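Side-chain contacts in catechol 2,3-dioxygenase (Rhodococcus sp., PDB 2WL9), which probably catalyses the iron-dependent, extradiol ring cleavage of catechols with molecular oxygen, a step in the bacterial breakdown of aromatic hydrocarbons: residues R21-G26 against F252-P257; M30-D35 against D39-R44; W67-P72 against D76-Q81; K83-P88 against Y164-L169. All blocks are in the same frame, centred on the assembly; numbering follows the deposited sequence.

Contact 1: R21-G26 against F252-P257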
# COMPACT_ATOMS: atom_id res chain seq x y z
N ARG C 21 12.08 20.08 37.75
CA ARG C 21 11.02 20.68 36.93
C ARG C 21 11.64 21.48 35.80
O ARG C 21 11.33 21.25 34.63
CB ARG C 21 10.11 21.57 37.79
CG ARG C 21 9.35 20.81 38.87
CD ARG C 21 8.46 21.72 39.70
NE ARG C 21 7.37 22.27 38.90
CZ ARG C 21 6.12 22.42 39.34
NH1 ARG C 21 5.78 22.05 40.56
NH2 ARG C 21 5.20 22.93 38.53
N ASP C 22 12.54 22.40 36.14
CA ASP C 22 13.24 23.23 35.15
C ASP C 22 13.90 22.38 34.07
O ASP C 22 13.87 22.72 32.89
CB ASP C 22 14.31 24.10 35.84
CG ASP C 22 13.72 25.30 36.57
OD1 ASP C 22 12.49 25.35 36.80
OD2 ASP C 22 14.51 26.20 36.93
N TYR C 23 14.48 21.25 34.49
CA TYR C 23 15.25 20.39 33.61
C TYR C 23 14.37 19.48 32.77
O TYR C 23 14.43 19.51 31.54
CB TYR C 23 16.23 19.58 34.46
CG TYR C 23 17.08 18.57 33.71
CD1 TYR C 23 18.31 18.94 33.18
CD2 TYR C 23 16.68 17.24 33.59
CE1 TYR C 23 19.12 18.01 32.52
CE2 TYR C 23 17.48 16.30 32.94
CZ TYR C 23 18.70 16.70 32.41
OH TYR C 23 19.51 15.78 31.75
N ALA C 24 13.54 18.67 33.43
CA ALA C 24 12.74 17.66 32.73
C ALA C 24 11.60 18.24 31.90
O ALA C 24 11.27 17.72 30.84
CB ALA C 24 12.23 16.62 33.70
N ALA C 25 10.98 19.32 32.39
CA ALA C 25 9.92 19.98 31.63
C ALA C 25 10.48 21.09 30.73
O ALA C 25 10.23 21.11 29.52
CB ALA C 25 8.84 20.52 32.55
N GLY C 26 11.25 22.00 31.33
CA GLY C 26 11.73 23.19 30.64
C GLY C 26 12.71 22.93 29.51
O GLY C 26 12.74 23.67 28.52
N PHE C 252 22.79 12.15 22.60
CA PHE C 252 23.88 12.67 23.41
C PHE C 252 23.61 12.33 24.88
O PHE C 252 22.49 11.96 25.23
CB PHE C 252 24.11 14.17 23.18
CG PHE C 252 23.01 15.05 23.69
CD1 PHE C 252 23.15 15.72 24.90
CD2 PHE C 252 21.84 15.23 22.95
CE1 PHE C 252 22.15 16.55 25.37
CE2 PHE C 252 20.83 16.06 23.43
CZ PHE C 252 20.98 16.72 24.64
N TYR C 253 24.64 12.42 25.72
CA TYR C 253 24.53 12.12 27.14
C TYR C 253 24.88 13.37 27.95
O TYR C 253 25.98 13.91 27.80
CB TYR C 253 25.50 11.01 27.54
CG TYR C 253 25.18 9.62 27.02
CD1 TYR C 253 24.71 8.64 27.89
CD2 TYR C 253 25.40 9.27 25.68
CE1 TYR C 253 24.43 7.35 27.44
CE2 TYR C 253 25.12 7.98 25.22
CZ TYR C 253 24.64 7.02 26.11
OH TYR C 253 24.36 5.73 25.70
N CYS C 254 23.96 13.80 28.82
CA CYS C 254 24.15 15.01 29.61
C CYS C 254 23.75 14.82 31.08
O CYS C 254 22.97 13.92 31.40
CB CYS C 254 23.38 16.19 29.00
SG CYS C 254 21.57 16.09 29.06
N ALA C 255 24.29 15.67 31.95
CA ALA C 255 24.01 15.61 33.39
C ALA C 255 22.58 16.02 33.73
O ALA C 255 22.02 16.92 33.12
CB ALA C 255 24.99 16.48 34.16
N ASN C 256 22.01 15.36 34.74
CA ASN C 256 20.73 15.80 35.30
C ASN C 256 20.92 16.41 36.71
O ASN C 256 22.04 16.43 37.22
CB ASN C 256 19.68 14.67 35.25
CG ASN C 256 20.06 13.46 36.09
OD1 ASN C 256 20.52 13.57 37.22
ND2 ASN C 256 19.83 12.28 35.53
N PRO C 257 19.85 16.94 37.33
CA PRO C 257 20.00 17.58 38.64
C PRO C 257 20.44 16.65 39.77
O PRO C 257 20.82 17.14 40.83
CB PRO C 257 18.61 18.13 38.93
CG PRO C 257 17.96 18.26 37.61
CD PRO C 257 18.48 17.11 36.81

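Contact 2: M30-D35 against D39-R44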
# COMPACT_ATOMS: atom_id res chain seq x y z
N MET C 30 9.00 17.15 29.00
CA MET C 30 8.07 16.37 29.82
C MET C 30 7.03 17.27 30.47
O MET C 30 7.22 18.48 30.56
CB MET C 30 8.82 15.57 30.88
CG MET C 30 9.75 14.55 30.28
SD MET C 30 10.45 13.41 31.46
CE MET C 30 11.39 12.40 30.32
N GLN C 31 5.92 16.68 30.89
CA GLN C 31 4.87 17.42 31.55
C GLN C 31 4.93 17.20 33.04
O GLN C 31 4.94 16.05 33.50
CB GLN C 31 3.49 17.00 31.02
CG GLN C 31 2.35 17.83 31.59
CD GLN C 31 1.00 17.43 31.04
OE1 GLN C 31 0.88 16.50 30.25
NE2 GLN C 31 -0.04 18.14 31.47
N VAL C 32 4.99 18.28 33.80
CA VAL C 32 4.96 18.19 35.26
C VAL C 32 3.51 17.98 35.70
O VAL C 32 2.60 18.71 35.28
CB VAL C 32 5.55 19.45 35.95
CG1 VAL C 32 5.34 19.40 37.44
CG2 VAL C 32 7.05 19.58 35.64
N VAL C 33 3.32 16.98 36.56
CA VAL C 33 2.01 16.64 37.12
C VAL C 33 2.10 16.68 38.65
O VAL C 33 2.85 15.92 39.25
CB VAL C 33 1.54 15.25 36.63
CG1 VAL C 33 0.21 14.86 37.28
CG2 VAL C 33 1.42 15.22 35.10
N ASP C 34 1.35 17.60 39.26
CA ASP C 34 1.34 17.77 40.72
C ASP C 34 -0.05 17.51 41.27
O ASP C 34 -0.96 18.32 41.10
CB ASP C 34 1.81 19.18 41.10
CG ASP C 34 2.07 19.34 42.60
OD1 ASP C 34 1.53 18.56 43.42
OD2 ASP C 34 2.82 20.27 42.95
N ASP C 35 -0.20 16.37 41.95
CA ASP C 35 -1.49 15.97 42.49
C ASP C 35 -1.70 16.42 43.93
O ASP C 35 -2.65 16.00 44.59
CB ASP C 35 -1.67 14.46 42.35
CG ASP C 35 -1.90 14.03 40.91
OD1 ASP C 35 -2.44 14.84 40.12
OD2 ASP C 35 -1.53 12.89 40.57
N ASP C 39 5.01 15.16 49.22
CA ASP C 39 6.36 14.60 49.13
C ASP C 39 6.81 14.21 47.73
O ASP C 39 7.94 13.75 47.56
CB ASP C 39 6.52 13.41 50.09
CG ASP C 39 5.64 12.22 49.72
OD1 ASP C 39 4.72 12.35 48.88
OD2 ASP C 39 5.88 11.13 50.28
N ARG C 40 5.94 14.37 46.74
CA ARG C 40 6.24 13.89 45.39
C ARG C 40 5.51 14.64 44.29
O ARG C 40 4.44 15.21 44.51
CB ARG C 40 5.96 12.39 45.29
CG ARG C 40 4.49 12.01 45.30
CD ARG C 40 4.31 10.52 45.54
NE ARG C 40 4.55 10.19 46.94
CZ ARG C 40 4.57 8.95 47.42
NH1 ARG C 40 4.37 7.91 46.61
NH2 ARG C 40 4.78 8.75 48.71
N ILE C 41 6.12 14.65 43.11
CA ILE C 41 5.46 15.09 41.89
C ILE C 41 5.78 14.07 40.79
O ILE C 41 6.51 13.10 41.04
CB ILE C 41 5.88 16.53 41.47
CG1 ILE C 41 7.40 16.61 41.25
CG2 ILE C 41 5.40 17.56 42.49
CD1 ILE C 41 7.84 17.86 40.50
N TYR C 42 5.23 14.28 39.60
CA TYR C 42 5.38 13.30 38.52
C TYR C 42 5.82 13.95 37.21
O TYR C 42 5.53 15.12 36.95
CB TYR C 42 4.08 12.53 38.27
CG TYR C 42 3.45 11.91 39.49
CD1 TYR C 42 3.63 10.56 39.79
CD2 TYR C 42 2.67 12.68 40.36
CE1 TYR C 42 3.05 9.99 40.93
CE2 TYR C 42 2.10 12.14 41.48
CZ TYR C 42 2.29 10.80 41.77
OH TYR C 42 1.71 10.28 42.89
N LEU C 43 6.51 13.18 36.38
CA LEU C 43 6.84 13.63 35.04
C LEU C 43 6.08 12.76 34.05
O LEU C 43 6.15 11.54 34.10
CB LEU C 43 8.35 13.58 34.80
CG LEU C 43 9.23 14.42 35.73
CD1 LEU C 43 10.71 14.05 35.56
CD2 LEU C 43 9.01 15.91 35.52
N ARG C 44 5.36 13.40 33.15
CA ARG C 44 4.50 12.72 32.20
C ARG C 44 5.09 12.86 30.80
O ARG C 44 5.60 13.93 30.45
CB ARG C 44 3.10 13.34 32.29
CG ARG C 44 2.09 12.82 31.31
CD ARG C 44 0.76 13.51 31.52
NE ARG C 44 -0.33 12.77 30.89
CZ ARG C 44 -1.40 13.31 30.34
NH1 ARG C 44 -1.55 14.63 30.29
NH2 ARG C 44 -2.32 12.53 29.80

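Contact 3: W67-P72 against D76-Q81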
# COMPACT_ATOMS: atom_id res chain seq x y z
N TRP C 67 8.28 -2.62 35.75
CA TRP C 67 8.10 -3.37 34.50
C TRP C 67 6.65 -3.78 34.31
O TRP C 67 6.04 -4.34 35.21
CB TRP C 67 8.96 -4.63 34.49
CG TRP C 67 10.42 -4.37 34.63
CD1 TRP C 67 11.16 -4.43 35.78
CD2 TRP C 67 11.33 -4.02 33.59
NE1 TRP C 67 12.47 -4.13 35.51
CE2 TRP C 67 12.61 -3.87 34.18
CE3 TRP C 67 11.19 -3.80 32.21
CZ2 TRP C 67 13.73 -3.52 33.43
CZ3 TRP C 67 12.31 -3.45 31.47
CH2 TRP C 67 13.56 -3.31 32.09
N ARG C 68 6.12 -3.53 33.11
CA ARG C 68 4.72 -3.82 32.83
C ARG C 68 4.45 -5.23 32.29
O ARG C 68 5.24 -5.77 31.50
CB ARG C 68 4.18 -2.78 31.83
CG ARG C 68 2.68 -2.81 31.63
CD ARG C 68 2.31 -2.01 30.39
NE ARG C 68 0.87 -1.77 30.29
CZ ARG C 68 0.28 -1.13 29.28
NH1 ARG C 68 1.01 -0.67 28.27
NH2 ARG C 68 -1.03 -0.95 29.28
N VAL C 69 3.34 -5.82 32.73
CA VAL C 69 2.80 -7.01 32.10
C VAL C 69 1.40 -6.69 31.60
O VAL C 69 0.82 -5.67 31.98
CB VAL C 69 2.82 -8.26 33.03
CG1 VAL C 69 4.24 -8.67 33.37
CG2 VAL C 69 2.01 -8.03 34.29
N ALA C 70 0.87 -7.55 30.73
CA ALA C 70 -0.39 -7.27 30.05
C ALA C 70 -1.62 -7.24 30.95
O ALA C 70 -2.57 -6.51 30.68
CB ALA C 70 -0.60 -8.26 28.90
N GLY C 71 -1.63 -8.06 32.01
CA GLY C 71 -2.80 -8.18 32.85
C GLY C 71 -2.58 -9.02 34.10
O GLY C 71 -1.48 -9.54 34.31
N PRO C 72 -3.64 -9.18 34.92
CA PRO C 72 -3.57 -9.90 36.19
C PRO C 72 -3.19 -11.38 36.06
O PRO C 72 -2.53 -11.92 36.95
CB PRO C 72 -4.99 -9.76 36.75
CG PRO C 72 -5.85 -9.45 35.57
CD PRO C 72 -4.99 -8.64 34.66
N ASP C 76 0.18 -13.04 37.65
CA ASP C 76 0.06 -14.23 38.44
C ASP C 76 1.05 -15.30 37.98
O ASP C 76 1.71 -15.90 38.76
CB ASP C 76 -1.35 -14.77 38.36
CG ASP C 76 -2.15 -14.45 39.57
OD1 ASP C 76 -2.27 -13.30 39.90
OD2 ASP C 76 -2.64 -15.35 40.20
N GLU C 77 1.16 -15.47 36.69
CA GLU C 77 2.10 -16.41 36.14
C GLU C 77 3.56 -16.04 36.44
O GLU C 77 4.33 -16.83 36.84
CB GLU C 77 1.85 -16.57 34.66
CG GLU C 77 0.50 -17.17 34.32
CD GLU C 77 0.20 -17.27 32.85
OE1 GLU C 77 0.26 -16.29 32.15
OE2 GLU C 77 -0.16 -18.34 32.40
N LEU C 78 3.89 -14.79 36.28
CA LEU C 78 5.23 -14.30 36.60
C LEU C 78 5.59 -14.51 38.07
O LEU C 78 6.71 -14.95 38.38
CB LEU C 78 5.38 -12.82 36.24
CG LEU C 78 6.05 -12.50 34.90
CD1 LEU C 78 6.28 -11.01 34.78
CD2 LEU C 78 7.38 -13.25 34.76
N ALA C 79 4.65 -14.19 38.95
CA ALA C 79 4.80 -14.40 40.39
C ALA C 79 5.06 -15.87 40.69
O ALA C 79 5.92 -16.21 41.50
CB ALA C 79 3.55 -13.90 41.13
N GLU C 80 4.32 -16.75 40.01
CA GLU C 80 4.50 -18.19 40.17
C GLU C 80 5.90 -18.63 39.75
O GLU C 80 6.50 -19.49 40.40
CB GLU C 80 3.43 -18.96 39.39
CG GLU C 80 3.02 -20.27 40.05
CD GLU C 80 2.23 -20.06 41.33
OE1 GLU C 80 2.82 -20.25 42.42
OE2 GLU C 80 1.04 -19.70 41.26
N GLN C 81 6.41 -18.03 38.68
CA GLN C 81 7.78 -18.26 38.20
C GLN C 81 8.83 -17.79 39.22
O GLN C 81 9.85 -18.46 39.42
CB GLN C 81 8.01 -17.60 36.83
CG GLN C 81 7.31 -18.29 35.66
CD GLN C 81 7.60 -17.63 34.31
OE1 GLN C 81 6.91 -16.69 33.89
NE2 GLN C 81 8.61 -18.14 33.61

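Contact 4: K83-P88 against Y164-L169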
# COMPACT_ATOMS: atom_id res chain seq x y z
N LYS C 83 8.28 -17.58 42.52
CA LYS C 83 8.14 -18.53 43.61
C LYS C 83 8.86 -19.85 43.31
O LYS C 83 9.48 -20.44 44.21
CB LYS C 83 6.65 -18.77 43.92
CG LYS C 83 6.39 -19.63 45.15
CD LYS C 83 4.91 -19.73 45.46
CE LYS C 83 4.63 -20.85 46.45
NZ LYS C 83 3.21 -20.86 46.91
N ASN C 84 8.80 -20.30 42.06
CA ASN C 84 9.48 -21.53 41.63
C ASN C 84 10.99 -21.40 41.66
O ASN C 84 11.71 -22.36 41.97
CB ASN C 84 9.03 -21.95 40.23
CG ASN C 84 7.60 -22.47 40.21
OD1 ASN C 84 7.01 -22.76 41.25
ND2 ASN C 84 7.04 -22.59 39.01
N ALA C 85 11.47 -20.20 41.33
CA ALA C 85 12.90 -19.89 41.33
C ALA C 85 13.42 -19.55 42.73
O ALA C 85 14.61 -19.27 42.90
CB ALA C 85 13.18 -18.73 40.36
N GLY C 86 12.53 -19.56 43.72
CA GLY C 86 12.90 -19.22 45.10
C GLY C 86 13.29 -17.75 45.24
O GLY C 86 14.18 -17.41 46.02
N ILE C 87 12.64 -16.89 44.47
CA ILE C 87 12.89 -15.46 44.55
C ILE C 87 11.81 -14.83 45.41
O ILE C 87 10.62 -14.96 45.10
CB ILE C 87 12.95 -14.78 43.16
CG1 ILE C 87 14.16 -15.30 42.37
CG2 ILE C 87 13.02 -13.25 43.30
CD1 ILE C 87 14.09 -15.03 40.89
N PRO C 88 12.20 -14.16 46.50
CA PRO C 88 11.24 -13.55 47.42
C PRO C 88 10.58 -12.35 46.76
O PRO C 88 11.25 -11.58 46.06
CB PRO C 88 12.11 -13.10 48.60
CG PRO C 88 13.45 -13.74 48.40
CD PRO C 88 13.59 -13.90 46.93
N TYR C 164 16.62 -11.38 34.72
CA TYR C 164 15.84 -10.67 33.71
C TYR C 164 15.30 -11.57 32.60
O TYR C 164 14.24 -11.28 32.06
CB TYR C 164 16.60 -9.45 33.18
CG TYR C 164 16.66 -8.35 34.22
CD1 TYR C 164 15.51 -7.62 34.56
CD2 TYR C 164 17.85 -8.05 34.88
CE1 TYR C 164 15.55 -6.63 35.52
CE2 TYR C 164 17.90 -7.05 35.84
CZ TYR C 164 16.75 -6.34 36.16
OH TYR C 164 16.80 -5.35 37.10
N ARG C 165 15.98 -12.67 32.30
CA ARG C 165 15.44 -13.65 31.36
C ARG C 165 14.16 -14.28 31.91
O ARG C 165 13.21 -14.49 31.16
CB ARG C 165 16.46 -14.73 31.00
CG ARG C 165 17.54 -14.21 30.08
CD ARG C 165 18.30 -15.30 29.35
NE ARG C 165 19.37 -14.71 28.54
CZ ARG C 165 20.66 -15.01 28.64
NH1 ARG C 165 21.08 -15.92 29.52
NH2 ARG C 165 21.54 -14.39 27.86
N LEU C 166 14.14 -14.54 33.22
CA LEU C 166 12.95 -15.07 33.88
C LEU C 166 11.78 -14.10 33.75
O LEU C 166 10.64 -14.52 33.54
CB LEU C 166 13.25 -15.37 35.36
CG LEU C 166 12.22 -16.04 36.29
CD1 LEU C 166 12.92 -16.51 37.55
CD2 LEU C 166 11.07 -15.14 36.67
N LEU C 167 12.07 -12.80 33.89
CA LEU C 167 11.06 -11.75 33.72
C LEU C 167 10.50 -11.70 32.30
O LEU C 167 9.42 -11.17 32.08
CB LEU C 167 11.62 -10.38 34.13
CG LEU C 167 11.16 -9.85 35.50
CD1 LEU C 167 11.53 -10.80 36.62
CD2 LEU C 167 11.71 -8.45 35.79
N GLY C 168 11.24 -12.27 31.34
CA GLY C 168 10.82 -12.29 29.96
C GLY C 168 11.62 -11.40 29.02
O GLY C 168 11.35 -11.37 27.81
N LEU C 169 12.59 -10.67 29.55
CA LEU C 169 13.48 -9.91 28.68
C LEU C 169 14.44 -10.85 27.96
O LEU C 169 14.74 -11.95 28.45
CB LEU C 169 14.26 -8.83 29.44
CG LEU C 169 13.41 -7.64 29.89
CD1 LEU C 169 13.36 -7.58 31.39
CD2 LEU C 169 14.00 -6.36 29.32

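Contact 1: R21-G26 against F252-P257
Tyr-23 reaches out of helix 17-24 and lies along the end of strand 250-255, meeting Pro-257, Asn-256, Ala-255 and Cys-254 in turn. With CG anti to the backbone N (chi1 177°), the ring is carried straight off the helix. At its root, Tyr-23 CB sits 3.8 Å from Pro-257 CG. The next step outward brings the ring under the proline: Pro-257 CD is over one face in a CH-pi contact, 3.8 Å from the Tyr-23 ring centroid and 19° off the normal. On the same ring, CE2 and CZ both meet Asn-256 CB, each at 3.6 Å, while Asn-256 CA makes a second CH-pi contact over the face. The asparagine amide stands almost perpendicular to the ring and turns elsewhere, its OD1 accepting from the backbone N of Ser-258. Beyond the rim, Tyr-23 OH lies 3.1 Å from Ala-255 O and 3.4 Å from Cys-254 SG, both approaching obliquely to the ring. Trp-262, on the adjoining strand 261-266, meets the same ring edge-to-face. The helix belongs to the N-terminal part of the chain, and Tyr-253, the residue before Cys-254 on strand 250-255, is one of the four residues of the iron site. The ring thus packs by CH-pi contacts at the interface between the two domains of a type I extradiol dioxygenase.

Contact 2: M30-D35 against D39-R44
Gln-31 and Arg-44 both swing CG anti to the backbone N (chi1 -175° and 176°) and stay extended, so the two chains run side by side on one face of the hairpin. There Arg-44 NH1 donates to Gln-31 OE1 over 3.1 Å, a bent bond with its donor tilted out of the amide plane. Beneath them the backbones form a hydrogen-bonded antiparallel pair, with Gln-31 N to Arg-44 O at 2.8 Å. Val-33 and Tyr-42 make the next such pair, and Val-33 CG2 rests 3.8 Å from Arg-44 CB. Val-33 O also lies at the edge of the tyrosine ring, 3.4 Å from Tyr-42 CD2. On the face of Val-32 and Leu-43, Val-32 CG2 meets Leu-43 CD2 at 4.2 Å; the Met-30 side chain crosses that of Leu-43 at about a right angle. Outside the hairpin, Gln-31 OE1 also accepts from His-131 N, while Arg-44 bonds to the carbonyls of Ser-128, Trp-48 and Arg-47, and Asp-125 touches its side chain. All three guanidinium nitrogens are thus engaged, which fixes the group's rotation. Their acceptors are neutral, one side-chain amide and three backbone carbonyls, whose dipoles probably help to stabilise the buried cation.

Contact 3: W67-P72 against D76-Q81
Val-69 faces Leu-78 of helix 72-84 with their CA atoms 8.9 Å apart, and between them the chain turns through Gly-71 at the N-cap position and starts the helix at Pro-72. The first full turn is closed by Asp-76 N donating to Pro-72 O over 3.0 Å, with an N-H...O angle of 153° and the donor tilted from the carbonyl plane. Asp-76 folds its own side chain back beside that carbonyl: its CB is 3.4 Å from Pro-72 O, and OD1 is 3.3 Å from the same atom. Asp-76 OD1 and Pro-72 O are both acceptors, so this approach is no hydrogen bond.

The apolar part of the contact is a single meeting of methyls. Val-69 places CG1 beside its backbone N (chi1 -65°), from where it points at Leu-78 CD1. The pair is closer than ordinary carbon packing and Leu-78 chi1 (-98°) is off a staggered value, so the exact placing of this leucine methyl is doubtful. Ile-118 of strand 115-120 and Leu-75 of the same helix also press on Val-69. At the outer end Pro-72 packs on Arg-165 of a second subunit, and the neighbouring Arg-68 NH2 donates to Gln-275 O of that subunit. Here the chain leaves the sheet and the helix packs back on it, the strand-to-helix step of the beta-alpha-beta-beta-beta module from which the vicinal-oxygen-chelate superfamily is built.

Contact 4: K83-P88 against Y164-L169
Around Leu-166, which touches Ala-85 and Ile-87, the backbone closes the end of helix 157-167: Tyr-164 O accepts from Leu-169 N at 3.1 Å and, weakly, from Gly-168 N. The nitrogen of Gly-168 is also 3.0 Å from Arg-165 O, a sounder bond. Gly-168 leaves the helix with positive phi (109°), completing a Schellman motif. The partner segment finishes its own helix in the same way, with Gly-86 at positive phi and its N bonded weakly back to Lys-83 O. Two helix ends therefore come together here.

No polar bond crosses between them, and one methyl does the joining. Leu-166 holds CG anti to its N (chi1 -175°) and throws CD1 outward from the helix. There Leu-166 CD1 is met by Ala-85 CB at 3.6 Å and by Ile-87 CD1 at 3.8 Å. The isoleucine comes tip to tip: with CG1 anti to the carbonyl carbon and CD1 extended beyond it, the chain reaches towards the leucine. Ala-85 offers its short methyl from just before the glycine turn. Leu-166 CD2 turns to Gln-81 CB at 3.9 Å.

The patch is small and lies at the surface. Leu-82 of helix 72-84 touches both Leu-166 and Ile-87 and continues the apolar strip, while Arg-165 packs on Pro-72 of a third subunit. On the inner side of helix 157-167, Tyr-164 and Leu-167 lie against Trp-67 of strand 61-68, and Tyr-164 and Arg-165 against Met-190 of strand 184-191, so the helix is wedged between sheets of both halves of the chain.

Contact 1 is the buried member of the set and contact 4 the surface one, yet both join the N-terminal half to the C-terminal half, from opposite sides of the chain's centre: one with an aromatic ring under a proline, the other with methyls alone. Contacts 2 and 3 are local and partly buried, at different places on the N-terminal sheet; both carry backbone hydrogen bonds, to which contact 2 adds an amide-guanidinium bond and contact 3 a valine-leucine methyl pair. Contact 2 touches contact 1 where helix 17-24 gives way to strand 31-33. Contacts 3 and 4 share helix 72-84, their centres about 10 Å apart, and Leu-78 packs on the backbone of Leu-166.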